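Local coordinates for putative amidohydrolase/peptidase (Burkholderia cenocepacia, PDB 4WJB), which probably hydrolyses carbon-nitrogen bonds other than peptide bonds, as a zinc-dependent amidohydrolase of the peptidase M20 family, at residues 53-58 / 75-80; 209-214 / 388-393; 248-253 / 288-293. One frame throughout, in Å; residues are numbered along the deposited sequence.

Contact 1: residues 53-58 / 75-80; sequences ESRDLF and GNVFAR. With EDO (1,2-ethanediol), chain I.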
ATOM      1  N   GLU A  53      -3.443   0.765 -43.433  1.00 19.28           N
ATOM      2  CA  GLU A  53      -4.196  -0.228 -44.189  1.00 21.36           C
ATOM      3  C   GLU A  53      -5.676  -0.138 -43.846  1.00 20.04           C
ATOM      4  O   GLU A  53      -6.533  -0.212 -44.725  1.00 17.81           O
ATOM      5  CB  GLU A  53      -3.675  -1.640 -43.919  1.00 23.36           C
ATOM      6  CG  GLU A  53      -4.398  -2.708 -44.723  1.00 27.44           C
ATOM      7  CD  GLU A  53      -3.904  -4.111 -44.425  1.00 33.15           C
ATOM      8  OE1 GLU A  53      -2.952  -4.260 -43.626  1.00 35.35           O
ATOM      9  OE2 GLU A  53      -4.471  -5.064 -45.000  1.00 32.45           O
ATOM     10  N   SER A  54      -5.963   0.036 -42.560  1.00 20.37           N
ATOM     11  CA  SER A  54      -7.333   0.180 -42.085  1.00 22.00           C
ATOM     12  C   SER A  54      -7.988   1.440 -42.648  1.00 19.40           C
ATOM     13  O   SER A  54      -9.151   1.425 -43.069  1.00 18.94           O
ATOM     14  CB  SER A  54      -7.360   0.212 -40.555  1.00 24.02           C
ATOM     15  OG  SER A  54      -8.684   0.388 -40.088  1.00 29.62           O
ATOM     16  N   ARG A  55      -7.236   2.533 -42.643  1.00 18.52           N
ATOM     17  CA  ARG A  55      -7.718   3.799 -43.191  1.00 19.66           C
ATOM     18  C   ARG A  55      -7.994   3.674 -44.692  1.00 16.85           C
ATOM     19  O   ARG A  55      -9.033   4.117 -45.185  1.00 16.32           O
ATOM     20  CB  ARG A  55      -6.699   4.913 -42.927  1.00 19.76           C
ATOM     21  CG  ARG A  55      -6.591   5.338 -41.461  1.00 20.88           C
ATOM     22  CD  ARG A  55      -5.271   6.057 -41.182  1.00 21.33           C
ATOM     23  NE  ARG A  55      -5.315   6.780 -39.913  1.00 21.42           N
ATOM     24  CZ  ARG A  55      -5.552   8.082 -39.812  1.00 22.05           C
ATOM     25  NH1 ARG A  55      -5.755   8.808 -40.908  1.00 21.18           N
ATOM     26  NH2 ARG A  55      -5.586   8.662 -38.621  1.00 21.62           N
ATOM     27  N   ASP A  56      -7.057   3.067 -45.409  1.00 15.96           N
ATOM     28  CA  ASP A  56      -7.185   2.892 -46.855  1.00 17.93           C
ATOM     29  C   ASP A  56      -8.415   2.070 -47.226  1.00 19.01           C
ATOM     30  O   ASP A  56      -9.082   2.346 -48.230  1.00 17.16           O
ATOM     31  CB  ASP A  56      -5.939   2.218 -47.435  1.00 20.27           C
ATOM     32  CG  ASP A  56      -4.735   3.139 -47.473  1.00 22.65           C
ATOM     33  OD1 ASP A  56      -4.907   4.356 -47.264  1.00 22.80           O
ATOM     34  OD2 ASP A  56      -3.616   2.641 -47.728  1.00 25.07           O
ATOM     35  N   LEU A  57      -8.694   1.047 -46.426  1.00 18.86           N
ATOM     36  CA  LEU A  57      -9.840   0.174 -46.670  1.00 18.30           C
ATOM     37  C   LEU A  57     -11.152   0.920 -46.440  1.00 20.16           C
ATOM     38  O   LEU A  57     -12.095   0.786 -47.218  1.00 19.22           O
ATOM     39  CB  LEU A  57      -9.772  -1.068 -45.777  1.00 17.68           C
ATOM     40  CG  LEU A  57     -10.775  -2.176 -46.092  1.00 18.41           C
ATOM     41  CD1 LEU A  57     -10.608  -2.611 -47.534  1.00 20.63           C
ATOM     42  CD2 LEU A  57     -10.571  -3.361 -45.160  1.00 19.15           C
ATOM     43  N   PHE A  58     -11.209   1.708 -45.372  1.00 18.86           N
ATOM     44  CA  PHE A  58     -12.391   2.520 -45.104  1.00 17.71           C
ATOM     45  C   PHE A  58     -12.622   3.511 -46.239  1.00 16.78           C
ATOM     46  O   PHE A  58     -13.743   3.688 -46.720  1.00 17.19           O
ATOM     47  CB  PHE A  58     -12.250   3.270 -43.774  1.00 16.09           C
ATOM     48  CG  PHE A  58     -13.311   4.309 -43.559  1.00 15.49           C
ATOM     49  CD1 PHE A  58     -14.569   3.945 -43.121  1.00 15.02           C
ATOM     50  CD2 PHE A  58     -13.055   5.649 -43.820  1.00 16.30           C
ATOM     51  CE1 PHE A  58     -15.561   4.904 -42.932  1.00 16.62           C
ATOM     52  CE2 PHE A  58     -14.038   6.608 -43.633  1.00 16.88           C
ATOM     53  CZ  PHE A  58     -15.293   6.231 -43.187  1.00 16.57           C
ATOM     54  N   GLY A  75      -4.929  14.367 -40.002  1.00 16.13           N
ATOM     55  CA  GLY A  75      -5.162  13.057 -40.583  1.00 15.92           C
ATOM     56  C   GLY A  75      -6.545  12.491 -40.318  1.00 16.55           C
ATOM     57  O   GLY A  75      -6.799  11.315 -40.575  1.00 15.93           O
ATOM     58  N   ASN A  76      -7.443  13.318 -39.791  1.00 14.18           N
ATOM     59  CA  ASN A  76      -8.829  12.907 -39.637  1.00 16.35           C
ATOM     60  C   ASN A  76      -9.435  12.649 -41.009  1.00 17.51           C
ATOM     61  O   ASN A  76      -9.251  13.441 -41.933  1.00 13.54           O
ATOM     62  CB  ASN A  76      -9.640  13.965 -38.894  1.00 17.78           C
ATOM     63  CG  ASN A  76      -9.117  14.228 -37.499  1.00 19.72           C
ATOM     64  OD1 ASN A  76      -8.720  13.303 -36.782  1.00 17.47           O
ATOM     65  ND2 ASN A  76      -9.111  15.497 -37.105  1.00 19.29           N
ATOM     66  N   VAL A  77     -10.142  11.534 -41.142  1.00 17.19           N
ATOM     67  CA  VAL A  77     -10.705  11.148 -42.427  1.00 15.70           C
ATOM     68  C   VAL A  77     -12.207  11.359 -42.402  1.00 15.42           C
ATOM     69  O   VAL A  77     -12.889  10.848 -41.514  1.00 14.40           O
ATOM     70  CB  VAL A  77     -10.384   9.678 -42.763  1.00 17.41           C
ATOM     71  CG1 VAL A  77     -10.908   9.313 -44.144  1.00 17.10           C
ATOM     72  CG2 VAL A  77      -8.880   9.438 -42.680  1.00 15.50           C
ATOM     73  N   PHE A  78     -12.718  12.114 -43.375  1.00 14.57           N
ATOM     74  CA  PHE A  78     -14.148  12.398 -43.469  1.00 16.12           C
ATOM     75  C   PHE A  78     -14.705  11.877 -44.786  1.00 16.45           C
ATOM     76  O   PHE A  78     -14.280  12.309 -45.853  1.00 16.75           O
ATOM     77  CB  PHE A  78     -14.433  13.903 -43.370  1.00 16.80           C
ATOM     78  CG  PHE A  78     -13.879  14.555 -42.141  1.00 17.94           C
ATOM     79  CD1 PHE A  78     -12.576  15.028 -42.121  1.00 17.15           C
ATOM     80  CD2 PHE A  78     -14.665  14.715 -41.010  1.00 17.92           C
ATOM     81  CE1 PHE A  78     -12.062  15.641 -40.991  1.00 17.03           C
ATOM     82  CE2 PHE A  78     -14.156  15.322 -39.876  1.00 17.70           C
ATOM     83  CZ  PHE A  78     -12.850  15.786 -39.869  1.00 17.61           C
ATOM     84  N   ALA A  79     -15.653  10.951 -44.707  1.00 18.37           N
ATOM     85  CA  ALA A  79     -16.344  10.464 -45.896  1.00 17.54           C
ATOM     86  C   ALA A  79     -17.709  11.121 -45.976  1.00 15.94           C
ATOM     87  O   ALA A  79     -18.555  10.884 -45.119  1.00 16.53           O
ATOM     88  CB  ALA A  79     -16.481   8.957 -45.856  1.00 16.51           C
ATOM     89  N   ARG A  80     -17.939  11.939 -46.998  1.00 15.94           N
ATOM     90  CA  ARG A  80     -19.184  12.692 -47.046  1.00 18.37           C
ATOM     91  C   ARG A  80     -20.198  12.121 -48.027  1.00 18.82           C
ATOM     92  O   ARG A  80     -19.924  12.005 -49.220  1.00 19.01           O
ATOM     93  CB  ARG A  80     -18.920  14.159 -47.399  1.00 18.91           C
ATOM     94  CG  ARG A  80     -20.204  14.951 -47.651  1.00 20.21           C
ATOM     95  CD  ARG A  80     -19.973  16.454 -47.579  1.00 19.88           C
ATOM     96  NE  ARG A  80     -19.629  16.883 -46.224  1.00 19.01           N
ATOM     97  CZ  ARG A  80     -19.662  18.146 -45.810  1.00 18.35           C
ATOM     98  NH1 ARG A  80     -20.036  19.114 -46.642  1.00 20.33           N
ATOM     99  NH2 ARG A  80     -19.335  18.442 -44.559  1.00 19.16           N
TER
HETATM  100  C1  EDO I 505     -18.020  21.657 -43.906  1.00 41.31           C
HETATM  101  O1  EDO I 505     -19.274  21.036 -44.217  1.00 38.61           O
HETATM  102  C2  EDO I 505     -16.900  21.020 -44.720  1.00 42.46           C
HETATM  103  O2  EDO I 505     -15.646  21.527 -44.248  1.00 41.80           O

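Contact 2: residues 209-214 / 388-393; sequences ILERAG and PCVDGL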
ATOM      1  N   ILE A 209     -22.977  -2.468 -17.414  1.00 27.22           N
ATOM      2  CA  ILE A 209     -24.272  -1.935 -16.997  1.00 31.77           C
ATOM      3  C   ILE A 209     -25.404  -2.379 -17.930  1.00 27.24           C
ATOM      4  O   ILE A 209     -26.447  -2.851 -17.472  1.00 28.59           O
ATOM      5  CB  ILE A 209     -24.242  -0.397 -16.917  1.00 31.59           C
ATOM      6  CG1 ILE A 209     -23.313   0.044 -15.779  1.00 26.98           C
ATOM      7  CG2 ILE A 209     -25.648   0.165 -16.733  1.00 27.47           C
ATOM      8  CD1 ILE A 209     -23.206   1.540 -15.605  1.00 29.22           C
ATOM      9  N   LEU A 210     -25.192  -2.240 -19.233  1.00 25.89           N
ATOM     10  CA  LEU A 210     -26.210  -2.626 -20.205  1.00 26.83           C
ATOM     11  C   LEU A 210     -26.420  -4.131 -20.183  1.00 29.79           C
ATOM     12  O   LEU A 210     -27.559  -4.607 -20.162  1.00 29.92           O
ATOM     13  CB  LEU A 210     -25.829  -2.160 -21.615  1.00 24.37           C
ATOM     14  CG  LEU A 210     -25.859  -0.647 -21.839  1.00 23.58           C
ATOM     15  CD1 LEU A 210     -25.500  -0.293 -23.282  1.00 22.17           C
ATOM     16  CD2 LEU A 210     -27.229  -0.087 -21.468  1.00 26.74           C
ATOM     17  N   GLU A 211     -25.318  -4.875 -20.162  1.00 26.65           N
ATOM     18  CA  GLU A 211     -25.379  -6.330 -20.205  1.00 37.59           C
ATOM     19  C   GLU A 211     -26.132  -6.899 -19.012  1.00 29.45           C
ATOM     20  O   GLU A 211     -26.964  -7.790 -19.164  1.00 32.89           O
ATOM     21  CB  GLU A 211     -23.972  -6.926 -20.258  1.00 40.28           C
ATOM     22  CG  GLU A 211     -23.950  -8.433 -20.437  1.00 45.00           C
ATOM     23  CD  GLU A 211     -22.601  -9.037 -20.101  1.00 50.87           C
ATOM     24  OE1 GLU A 211     -21.894  -8.466 -19.242  1.00 50.22           O
ATOM     25  OE2 GLU A 211     -22.247 -10.081 -20.690  1.00 54.23           O
ATOM     26  N   ARG A 212     -25.850  -6.376 -17.825  1.00 29.95           N
ATOM     27  CA  ARG A 212     -26.462  -6.908 -16.612  1.00 31.83           C
ATOM     28  C   ARG A 212     -27.905  -6.440 -16.447  1.00 33.72           C
ATOM     29  O   ARG A 212     -28.710  -7.110 -15.807  1.00 34.37           O
ATOM     30  CB  ARG A 212     -25.646  -6.514 -15.381  1.00 34.01           C
ATOM     31  CG  ARG A 212     -24.272  -7.148 -15.335  1.00 33.41           C
ATOM     32  CD  ARG A 212     -23.612  -6.935 -13.988  1.00 34.53           C
ATOM     33  NE  ARG A 212     -22.262  -7.480 -13.962  1.00 36.44           N
ATOM     34  CZ  ARG A 212     -21.524  -7.579 -12.861  1.00 39.71           C
ATOM     35  NH1 ARG A 212     -22.014  -7.181 -11.695  1.00 38.50           N
ATOM     36  NH2 ARG A 212     -20.302  -8.087 -12.924  1.00 43.31           N
ATOM     37  N   ALA A 213     -28.231  -5.288 -17.020  1.00 31.65           N
ATOM     38  CA  ALA A 213     -29.589  -4.774 -16.923  1.00 32.55           C
ATOM     39  C   ALA A 213     -30.474  -5.395 -17.997  1.00 34.57           C
ATOM     40  O   ALA A 213     -31.697  -5.288 -17.943  1.00 35.70           O
ATOM     41  CB  ALA A 213     -29.595  -3.263 -17.032  1.00 31.67           C
ATOM     42  N   GLY A 214     -29.847  -6.055 -18.965  1.00 34.10           N
ATOM     43  CA  GLY A 214     -30.572  -6.690 -20.050  1.00 36.82           C
ATOM     44  C   GLY A 214     -31.136  -5.675 -21.025  1.00 35.85           C
ATOM     45  O   GLY A 214     -32.198  -5.886 -21.617  1.00 31.58           O
ATOM     46  N   PRO A 388     -24.160  -3.092 -25.440  1.00 21.76           N
ATOM     47  CA  PRO A 388     -23.464  -3.784 -24.353  1.00 28.24           C
ATOM     48  C   PRO A 388     -22.203  -4.475 -24.854  1.00 26.15           C
ATOM     49  O   PRO A 388     -21.998  -4.590 -26.061  1.00 24.59           O
ATOM     50  CB  PRO A 388     -24.492  -4.824 -23.867  1.00 24.62           C
ATOM     51  CG  PRO A 388     -25.789  -4.493 -24.588  1.00 26.82           C
ATOM     52  CD  PRO A 388     -25.392  -3.794 -25.839  1.00 22.33           C
ATOM     53  N   CYS A 389     -21.357  -4.919 -23.934  1.00 26.29           N
ATOM     54  CA  CYS A 389     -20.291  -5.831 -24.309  1.00 30.91           C
ATOM     55  C   CYS A 389     -20.226  -6.943 -23.279  1.00 33.56           C
ATOM     56  O   CYS A 389     -20.572  -6.740 -22.115  1.00 35.82           O
ATOM     57  CB  CYS A 389     -18.951  -5.102 -24.445  1.00 31.43           C
ATOM     58  SG  CYS A 389     -18.504  -4.025 -23.072  1.00 36.76           S
ATOM     59  N   VAL A 390     -19.821  -8.128 -23.722  1.00 36.17           N
ATOM     60  CA  VAL A 390     -19.783  -9.304 -22.860  1.00 41.16           C
ATOM     61  C   VAL A 390     -18.877  -9.082 -21.657  1.00 43.55           C
ATOM     62  O   VAL A 390     -17.712  -8.713 -21.812  1.00 43.77           O
ATOM     63  CB  VAL A 390     -19.304 -10.544 -23.631  1.00 42.34           C
ATOM     64  CG1 VAL A 390     -19.393 -11.779 -22.751  1.00 47.12           C
ATOM     65  CG2 VAL A 390     -20.126 -10.723 -24.894  1.00 39.72           C
ATOM     66  N   ASP A 391     -19.437  -9.285 -20.464  1.00 45.49           N
ATOM     67  CA  ASP A 391     -18.722  -9.114 -19.196  1.00 46.81           C
ATOM     68  C   ASP A 391     -18.229  -7.682 -18.977  1.00 45.31           C
ATOM     69  O   ASP A 391     -17.516  -7.403 -18.014  1.00 47.90           O
ATOM     70  CB  ASP A 391     -17.540 -10.086 -19.112  1.00 50.82           C
ATOM     71  CG  ASP A 391     -17.971 -11.538 -19.216  1.00 57.06           C
ATOM     72  OD1 ASP A 391     -19.108 -11.853 -18.804  1.00 58.55           O
ATOM     73  OD2 ASP A 391     -17.172 -12.364 -19.707  1.00 59.35           O
ATOM     74  N   GLY A 392     -18.614  -6.775 -19.867  1.00 44.24           N
ATOM     75  CA  GLY A 392     -18.161  -5.397 -19.790  1.00 44.34           C
ATOM     76  C   GLY A 392     -16.717  -5.216 -20.216  1.00 45.24           C
ATOM     77  O   GLY A 392     -16.155  -4.125 -20.096  1.00 44.56           O
ATOM     78  N   LEU A 393     -16.125  -6.289 -20.730  1.00 47.05           N
ATOM     79  CA  LEU A 393     -14.714  -6.305 -21.079  1.00 48.46           C
ATOM     80  C   LEU A 393     -14.386  -5.397 -22.262  1.00 48.40           C
ATOM     81  O   LEU A 393     -15.084  -5.382 -23.283  1.00 47.87           O
ATOM     82  CB  LEU A 393     -14.265  -7.736 -21.382  1.00 48.95           C
ATOM     83  CG  LEU A 393     -12.766  -7.962 -21.574  1.00 49.87           C
ATOM     84  CD1 LEU A 393     -12.014  -7.583 -20.309  1.00 51.39           C
ATOM     85  CD2 LEU A 393     -12.487  -9.405 -21.963  1.00 52.29           C
TER
HETATM   86  O   HOH W   1     -22.663  -3.729 -20.945  1.00 21.30           O

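Contact 3: residues 248-253 / 288-293; sequences RRDALV and NTVPGG. With EDO (1,2-ethanediol), chain H.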
ATOM      1  N   ARG A 248      -0.537   5.285  20.326  1.00 33.93           N
ATOM      2  CA  ARG A 248      -0.266   5.154  18.898  1.00 36.17           C
ATOM      3  C   ARG A 248      -0.812   6.280  18.023  1.00 36.20           C
ATOM      4  O   ARG A 248      -1.892   6.820  18.270  1.00 36.59           O
ATOM      5  CB  ARG A 248      -0.817   3.820  18.394  1.00 34.13           C
ATOM      6  CG  ARG A 248      -0.191   2.614  19.070  1.00 32.85           C
ATOM      7  CD  ARG A 248      -0.608   1.333  18.390  1.00 28.97           C
ATOM      8  NE  ARG A 248       0.105   0.178  18.926  1.00 28.50           N
ATOM      9  CZ  ARG A 248       0.083  -1.025  18.363  1.00 27.83           C
ATOM     10  NH1 ARG A 248      -0.610  -1.222  17.249  1.00 23.07           N
ATOM     11  NH2 ARG A 248       0.759  -2.027  18.903  1.00 27.83           N
ATOM     12  N   ARG A 249      -0.035   6.619  16.999  1.00 35.70           N
ATOM     13  CA  ARG A 249      -0.458   7.518  15.937  1.00 34.62           C
ATOM     14  C   ARG A 249      -0.333   6.763  14.619  1.00 33.17           C
ATOM     15  O   ARG A 249       0.560   7.031  13.813  1.00 34.59           O
ATOM     16  CB  ARG A 249       0.384   8.796  15.917  1.00 37.66           C
ATOM     17  CG  ARG A 249       0.220   9.671  17.153  1.00 41.75           C
ATOM     18  CD  ARG A 249      -1.212  10.159  17.288  1.00 42.82           C
ATOM     19  NE  ARG A 249      -1.380  11.098  18.395  1.00 46.98           N
ATOM     20  CZ  ARG A 249      -1.734  10.747  19.628  1.00 48.67           C
ATOM     21  NH1 ARG A 249      -1.957   9.473  19.924  1.00 47.91           N
ATOM     22  NH2 ARG A 249      -1.865  11.672  20.566  1.00 52.24           N
ATOM     23  N   ASP A 250      -1.225   5.797  14.424  1.00 29.25           N
ATOM     24  CA  ASP A 250      -1.154   4.887  13.288  1.00 29.44           C
ATOM     25  C   ASP A 250      -1.735   5.526  12.031  1.00 29.36           C
ATOM     26  O   ASP A 250      -2.947   5.709  11.920  1.00 30.00           O
ATOM     27  CB  ASP A 250      -1.889   3.583  13.618  1.00 28.88           C
ATOM     28  CG  ASP A 250      -1.584   2.465  12.632  1.00 28.03           C
ATOM     29  OD1 ASP A 250      -1.463   2.740  11.415  1.00 28.78           O
ATOM     30  OD2 ASP A 250      -1.493   1.300  13.077  1.00 25.65           O
ATOM     31  N   ALA A 251      -0.858   5.849  11.084  1.00 28.00           N
ATOM     32  CA  ALA A 251      -1.260   6.491   9.834  1.00 27.03           C
ATOM     33  C   ALA A 251      -2.065   5.562   8.927  1.00 27.00           C
ATOM     34  O   ALA A 251      -2.909   6.018   8.149  1.00 26.30           O
ATOM     35  CB  ALA A 251      -0.033   7.010   9.095  1.00 25.08           C
ATOM     36  N   LEU A 252      -1.808   4.261   9.017  1.00 25.62           N
ATOM     37  CA  LEU A 252      -2.511   3.310   8.157  1.00 24.83           C
ATOM     38  C   LEU A 252      -3.952   3.098   8.613  1.00 25.45           C
ATOM     39  O   LEU A 252      -4.844   2.897   7.790  1.00 24.23           O
ATOM     40  CB  LEU A 252      -1.771   1.972   8.106  1.00 22.35           C
ATOM     41  CG  LEU A 252      -2.387   0.905   7.197  1.00 20.06           C
ATOM     42  CD1 LEU A 252      -2.627   1.445   5.785  1.00 19.58           C
ATOM     43  CD2 LEU A 252      -1.503  -0.319   7.148  1.00 18.46           C
ATOM     44  N   VAL A 253      -4.185   3.146   9.920  1.00 25.63           N
ATOM     45  CA  VAL A 253      -5.545   3.025  10.431  1.00 24.43           C
ATOM     46  C   VAL A 253      -6.354   4.251  10.015  1.00 26.60           C
ATOM     47  O   VAL A 253      -7.526   4.143   9.654  1.00 28.72           O
ATOM     48  CB  VAL A 253      -5.582   2.866  11.965  1.00 23.69           C
ATOM     49  CG1 VAL A 253      -7.020   2.925  12.464  1.00 24.02           C
ATOM     50  CG2 VAL A 253      -4.924   1.552  12.383  1.00 20.40           C
ATOM     51  N   ASN A 288       6.132  -5.376  11.854  1.00 26.80           N
ATOM     52  CA  ASN A 288       6.251  -5.252  13.306  1.00 28.78           C
ATOM     53  C   ASN A 288       6.263  -3.810  13.809  1.00 28.98           C
ATOM     54  O   ASN A 288       6.584  -3.561  14.968  1.00 28.39           O
ATOM     55  CB  ASN A 288       7.504  -5.982  13.800  1.00 26.67           C
ATOM     56  CG  ASN A 288       8.791  -5.366  13.276  1.00 35.55           C
ATOM     57  OD1 ASN A 288       8.812  -4.744  12.214  1.00 35.72           O
ATOM     58  ND2 ASN A 288       9.881  -5.556  14.019  1.00 37.11           N
ATOM     59  N   THR A 289       5.923  -2.856  12.947  1.00 27.77           N
ATOM     60  CA  THR A 289       5.886  -1.463  13.381  1.00 32.55           C
ATOM     61  C   THR A 289       4.560  -0.784  13.065  1.00 32.57           C
ATOM     62  O   THR A 289       3.902  -1.101  12.076  1.00 32.83           O
ATOM     63  CB  THR A 289       7.022  -0.628  12.746  1.00 37.08           C
ATOM     64  OG1 THR A 289       6.659  -0.256  11.413  1.00 41.81           O
ATOM     65  CG2 THR A 289       8.325  -1.406  12.721  1.00 38.26           C
ATOM     66  N   VAL A 290       4.172   0.148  13.927  1.00 32.36           N
ATOM     67  CA  VAL A 290       3.031   1.012  13.678  1.00 28.76           C
ATOM     68  C   VAL A 290       3.397   2.004  12.583  1.00 28.61           C
ATOM     69  O   VAL A 290       4.351   2.766  12.744  1.00 28.45           O
ATOM     70  CB  VAL A 290       2.615   1.775  14.949  1.00 29.35           C
ATOM     71  CG1 VAL A 290       1.456   2.714  14.649  1.00 28.93           C
ATOM     72  CG2 VAL A 290       2.275   0.799  16.077  1.00 29.96           C
ATOM     73  N   PRO A 291       2.655   1.989  11.459  1.00 26.40           N
ATOM     74  CA  PRO A 291       2.940   2.876  10.323  1.00 25.96           C
ATOM     75  C   PRO A 291       2.840   4.351  10.693  1.00 29.57           C
ATOM     76  O   PRO A 291       1.807   4.785  11.203  1.00 31.17           O
ATOM     77  CB  PRO A 291       1.856   2.504   9.299  1.00 25.09           C
ATOM     78  CG  PRO A 291       1.420   1.132   9.682  1.00 24.85           C
ATOM     79  CD  PRO A 291       1.525   1.086  11.180  1.00 25.56           C
ATOM     80  N   GLY A 292       3.898   5.111  10.431  1.00 31.90           N
ATOM     81  CA  GLY A 292       3.919   6.522  10.769  1.00 32.65           C
ATOM     82  C   GLY A 292       3.609   7.411   9.579  1.00 31.09           C
ATOM     83  O   GLY A 292       3.490   8.629   9.712  1.00 30.27           O
ATOM     84  N   GLY A 293       3.483   6.800   8.409  1.00 31.09           N
ATOM     85  CA  GLY A 293       3.150   7.541   7.208  1.00 31.16           C
ATOM     86  C   GLY A 293       2.289   6.743   6.254  1.00 30.21           C
ATOM     87  O   GLY A 293       2.447   5.528   6.110  1.00 30.90           O
TER
HETATM   88  C1  EDO H 504      10.520  -8.122  17.596  1.00 38.74           C
HETATM   89  O1  EDO H 504       9.692  -7.288  16.777  1.00 36.71           O
HETATM   90  C2  EDO H 504      10.418  -7.659  19.045  1.00 40.42           C
HETATM   91  O2  EDO H 504      10.861  -8.696  19.930  1.00 41.05           O

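Contact 1: residues 53-58 / 75-80
The Arg55 guanidinium is held by three grips, one on each nitrogen: NH1 donates to Gly75 O, NE forms a salt bridge to Asp51 and NH2 a hydrogen bond to Thr139, while Tyr185 adds a cation-pi contact. The bond that crosses the contact, from Arg55 NH1 to Gly75 O, is short and fairly straight, 2.7 Å with an N-H...O angle of 160°. The acceptor lies near the plane of the guanidinium, and the donor approaches in the plane of the carbonyl. Arg55 reaches this far because its CG is anti to the carbonyl carbon and the chain runs extended from CG to NE.

Beyond this polar end, farther along the helix, helix 49-64 packs on strand 77-81 nearly parallel to it, the short axes 12° apart and 10.4 Å away at their closest. Val77 bridges the two kinds of contact, its CG2 3.6 Å from Arg55 NH1 and its CG1 4.2 Å from Phe58 CE2, at the edge of the ring. Phe58, with CG anti to the backbone N, brings CZ to 4.0 Å from Ala79 CB, and the ring also touches Val135 and Ile137 of the adjoining strand. The helix thereby covers the sheet at strands 77-81 and 133-138, in the zinc-binding part of the fold. With its charge buried but answered by Asp51 and by neutral acceptors, Arg55 is expected to remain protonated.

Contact 2: residues 209-214 / 388-393
Helix 209-213 opens with Ile209, whose backbone N, like that of Leu210, is bonded to the carboxylate of Glu205; its side chain packs on Met363 and on Phe247 of the second subunit. Leu210 comes next, pointing at the loop: its CB lies 3.7 Å from Pro388 CB, and the proline ring in turn rests on Trp405 of helix 403-421. Glu211 carries the polar half. Its N donates to a water, 3.0 Å away, that also receives a weak bond from Cys389 N. With CG anti to the backbone N and an extended chain beyond it, the carboxylate straddles a single amide: Asp391 N gives OE2 a nearly straight bond (2.9 Å, 170°) from above the carboxylate plane, and OE1 a weak, bent one.

The amide belongs to the tight turn that follows strand 382-387, closed by Gly392 N on Cys389 O at 3.0 Å, in a loop leading toward His395, a predicted zinc ligand of the M20-family fold. Two acidic groups come close here, since Glu211 OE2 is 4.1 Å from Asp391 OD1, which may raise the proton affinity of either. Arg212 turns to the dimer partner, making a cation-pi contact with Phe247 of the second subunit. Gly214, with positive phi, is the C-prime residue of a Schellman motif, its N weakly bonded to Glu211 O at 3.4 Å.

Contact 3: residues 248-253 / 288-293
One face of the Arg248 guanidinium is covered by Val290 CG2, which sits toward the rim of the group and 3.6 Å from NE. The nitrogens of this extended side chain bond elsewhere, NE to Thr243 O and NH1 to Thr276 of the second subunit. The neighbouring guanidinium of Arg249 folds back, NH1 donating to Arg248 O over 3.1 Å; the acceptor is in the guanidinium plane, whereas the donor stands well above the carbonyl plane. The third flat group is the carboxylate of Asp250, the N-cap residue of helix 251-268 in the dimerisation domain of the M20 family. Its OD1 takes a bond from Val253 N at 3.1 Å, from above the carboxylate plane, and a weak one from Leu252 N; the helix start would stabilise its negative charge.

The cap is covered by the other segment. Pro291 CD lies 3.4 Å from Asp250 OD1, and Val290 CG1 packs against Asp250 CB at 3.6 Å. Farther on, the proline ring crosses Leu252 obliquely, CG to CB, and it touches Val277 of the second subunit, so the junction of helix and strand is part of the dimer interface. Backbone meets backbone where Ala251 N donates to Pro291 O (2.9 Å, 162°), just before Gly292 and Gly293 form a classic beta bulge opposite Arg283. Ala251 CB ends up 3.6 Å from Gly293 N.

From the N terminus, contact 1 comes first: it closes a loop of 16 residues and ties helix 49-64 to strand 77-81 in the zinc-binding region. The chain leaves this loop well before contact 2 opens at residue 209. Contact 2 spans 173 residues, and within this span the chain travels out to the dimerisation domain and back, so that helix 209-213 is tied to the loop after strand 382-387 near the place where the domains join. Contact 3, which closes 34 residues and ties the start of helix 251-268 to the start of strand 289-302, falls wholly inside that excursion, and none of the loops cross. Its centre lies about 41 Å from that of contact 2.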